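Side-chain contact in CREG-like beta-barrel domain-containing protein (Agrobacterium tumefaciens, PDB 3DNH), which is of unknown function but has a CREG-like beta-barrel domain related to pyridoxamine 5'-phosphate oxidases, a family of mostly flavin-binding proteins: residues F70-G75 and A126-R131. Numbering follows the deposited sequence. Where two conformers were deposited one is given.
Sequences FFFAAG and ARYIAR
Tyr128 of helix 121-131 reaches between Phe70 and Phe72, alternate residues of strand 69-74, and meets a different ring at each end. Near its root, CE1 of Phe70 lies 3.9 Å from Tyr128 CD1, close to the plane of the tyrosine ring and at its edge. The neighbouring corner of the phenylalanine, CZ, rests against the helix backbone, where Tyr128 N lies at the edge of the Phe70 ring and in its plane, and packs on Arg127 CB at 3.9 Å. At the far end, in the Phe72 conformer described, one of two deposited, the hydroxyl OH sits 4.0 Å from Phe72 CD2, at the edge of that ring, while Phe72 CB approaches Tyr128 CZ at 4.2 Å; the two side chains run nearly perpendicular. CB of Tyr128 already faces the strand, and CG anti to the backbone N (chi1 -166°) extends the ring in that direction. Polar contact across the pair goes through one water, which accepts a hydrogen bond from Phe72 N (2.9 Å) and also bonds to Tyr128 OH (2.9 Å). Asn60 ND2 is hydrogen-bonded to the same hydroxyl, so two partners fix the end of this otherwise apolar, buried side chain. The Tyr128 ring also meets that of Tyr132 and touches Ala135 and Tyr138 of helix 135-138, and Leu102 of the second subunit touches both Tyr128 and Phe72, bringing the contact to the dimer interface. Segments 70-74 and 126-131 cross at 89°, their axes 10.0 Å apart at closest approach, the helix packing against a barrel strand flanked by strands 54-63 and 144-157.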
loop_
_atom_site.group_PDB
_atom_site.type_symbol
_atom_site.label_atom_id
_atom_site.label_comp_id
_atom_site.label_asym_id
_atom_site.label_seq_id
_atom_site.Cartn_x
_atom_site.Cartn_y
_atom_site.Cartn_z
ATOM N N PHE A 70 15.593 -1.865 1.653
ATOM C CA PHE A 70 16.073 -0.545 2.054
ATOM C C PHE A 70 15.169 0.475 1.399
ATOM O O PHE A 70 14.440 0.181 0.447
ATOM C CB PHE A 70 17.589 -0.340 1.731
ATOM C CG PHE A 70 17.897 -0.059 0.259
ATOM C CD1 PHE A 70 17.988 1.255 -0.217
ATOM C CD2 PHE A 70 18.129 -1.106 -0.641
ATOM C CE1 PHE A 70 18.314 1.513 -1.583
ATOM C CE2 PHE A 70 18.429 -0.866 -1.976
ATOM C CZ PHE A 70 18.516 0.457 -2.451
ATOM N N PHE A 71 15.217 1.687 1.904
ATOM C CA PHE A 71 14.327 2.706 1.405
ATOM C C PHE A 71 14.889 4.098 1.753
ATOM O O PHE A 71 15.838 4.234 2.546
ATOM C CB PHE A 71 12.897 2.502 1.947
ATOM C CG PHE A 71 12.799 2.555 3.449
ATOM C CD1 PHE A 71 12.543 3.764 4.103
ATOM C CD2 PHE A 71 12.936 1.395 4.212
ATOM C CE1 PHE A 71 12.448 3.818 5.517
ATOM C CE2 PHE A 71 12.841 1.430 5.605
ATOM C CZ PHE A 71 12.589 2.656 6.263
ATOM N N PHE A 72 14.275 5.087 1.115
ATOM C CA PHE A 72 14.656 6.464 1.265
ATOM C C PHE A 72 13.489 7.227 1.854
ATOM O O PHE A 72 12.319 6.883 1.597
ATOM C CB PHE A 72 15.039 7.047 -0.103
ATOM C CG PHE A 72 14.610 8.461 -0.300
ATOM C CD1 PHE A 72 15.386 9.514 0.175
ATOM C CD2 PHE A 72 13.419 8.748 -0.975
ATOM C CE1 PHE A 72 14.976 10.839 -0.020
ATOM C CE2 PHE A 72 13.002 10.079 -1.169
ATOM C CZ PHE A 72 13.778 11.117 -0.687
ATOM N N ALA A 73 13.817 8.266 2.623
ATOM C CA ALA A 73 12.810 9.186 3.142
ATOM C C ALA A 73 13.400 10.587 3.077
ATOM O O ALA A 73 14.559 10.767 3.442
ATOM C CB ALA A 73 12.440 8.862 4.567
ATOM N N ALA A 74 12.627 11.560 2.594
ATOM C CA ALA A 74 13.041 12.974 2.682
ATOM C C ALA A 74 13.187 13.327 4.165
ATOM O O ALA A 74 12.348 12.922 4.960
ATOM C CB ALA A 74 12.004 13.855 2.029
ATOM N N GLY A 75 14.235 14.065 4.543
ATOM C CA GLY A 75 14.476 14.388 5.964
ATOM C C GLY A 75 13.419 15.241 6.660
ATOM O O GLY A 75 13.189 15.120 7.880
ATOM N N ALA A 126 22.521 4.082 -6.611
ATOM C CA ALA A 126 22.492 3.484 -7.926
ATOM C C ALA A 126 21.487 2.292 -7.947
ATOM O O ALA A 126 20.680 2.160 -8.882
ATOM C CB ALA A 126 23.877 3.059 -8.340
ATOM N N ARG A 127 21.501 1.492 -6.884
ATOM C CA ARG A 127 20.544 0.379 -6.752
ATOM C C ARG A 127 19.082 0.834 -6.767
ATOM O O ARG A 127 18.223 0.213 -7.407
ATOM C CB ARG A 127 20.808 -0.400 -5.479
ATOM C CG ARG A 127 21.960 -1.318 -5.541
ATOM C CD ARG A 127 22.289 -1.798 -4.128
ATOM N NE ARG A 127 23.407 -2.737 -4.137
ATOM C CZ ARG A 127 23.984 -3.257 -3.057
ATOM N NH1 ARG A 127 23.600 -2.887 -1.827
ATOM N NH2 ARG A 127 24.979 -4.137 -3.226
ATOM N N TYR A 128 18.800 1.936 -6.070
ATOM C CA TYR A 128 17.469 2.470 -6.007
ATOM C C TYR A 128 16.973 3.055 -7.339
ATOM O O TYR A 128 15.843 2.797 -7.756
ATOM C CB TYR A 128 17.464 3.566 -4.946
ATOM C CG TYR A 128 16.111 4.036 -4.498
ATOM C CD1 TYR A 128 15.472 3.439 -3.403
ATOM C CD2 TYR A 128 15.519 5.139 -5.088
ATOM C CE1 TYR A 128 14.235 3.905 -2.954
ATOM C CE2 TYR A 128 14.306 5.628 -4.652
ATOM C CZ TYR A 128 13.669 5.015 -3.569
ATOM O OH TYR A 128 12.475 5.539 -3.118
ATOM N N ILE A 129 17.820 3.877 -7.977
ATOM C CA ILE A 129 17.582 4.458 -9.292
ATOM C C ILE A 129 17.244 3.404 -10.352
ATOM O O ILE A 129 16.410 3.633 -11.222
ATOM C CB ILE A 129 18.845 5.258 -9.791
ATOM C CG1 ILE A 129 18.981 6.637 -9.093
ATOM C CG2 ILE A 129 18.835 5.475 -11.288
ATOM C CD1 ILE A 129 17.748 7.358 -8.977
ATOM N N ALA A 130 17.918 2.266 -10.253
ATOM C CA ALA A 130 17.706 1.110 -11.140
ATOM C C ALA A 130 16.230 0.684 -11.143
ATOM O O ALA A 130 15.717 0.296 -12.172
ATOM C CB ALA A 130 18.623 -0.058 -10.715
ATOM N N ARG A 131 15.535 0.820 -10.010
ATOM C CA ARG A 131 14.128 0.450 -9.922
ATOM C C ARG A 131 13.183 1.618 -10.107
ATOM O O ARG A 131 12.043 1.426 -10.552
ATOM C CB ARG A 131 13.830 -0.233 -8.568
ATOM C CG ARG A 131 14.225 -1.651 -8.482
ATOM C CD ARG A 131 13.839 -2.186 -7.081
ATOM N NE ARG A 131 13.827 -3.632 -7.067
ATOM C CZ ARG A 131 13.266 -4.389 -6.122
ATOM N NH1 ARG A 131 12.627 -3.839 -5.096
ATOM N NH2 ARG A 131 13.312 -5.714 -6.232
HETATM O O HOH W 1 11.884 4.550 -0.496
#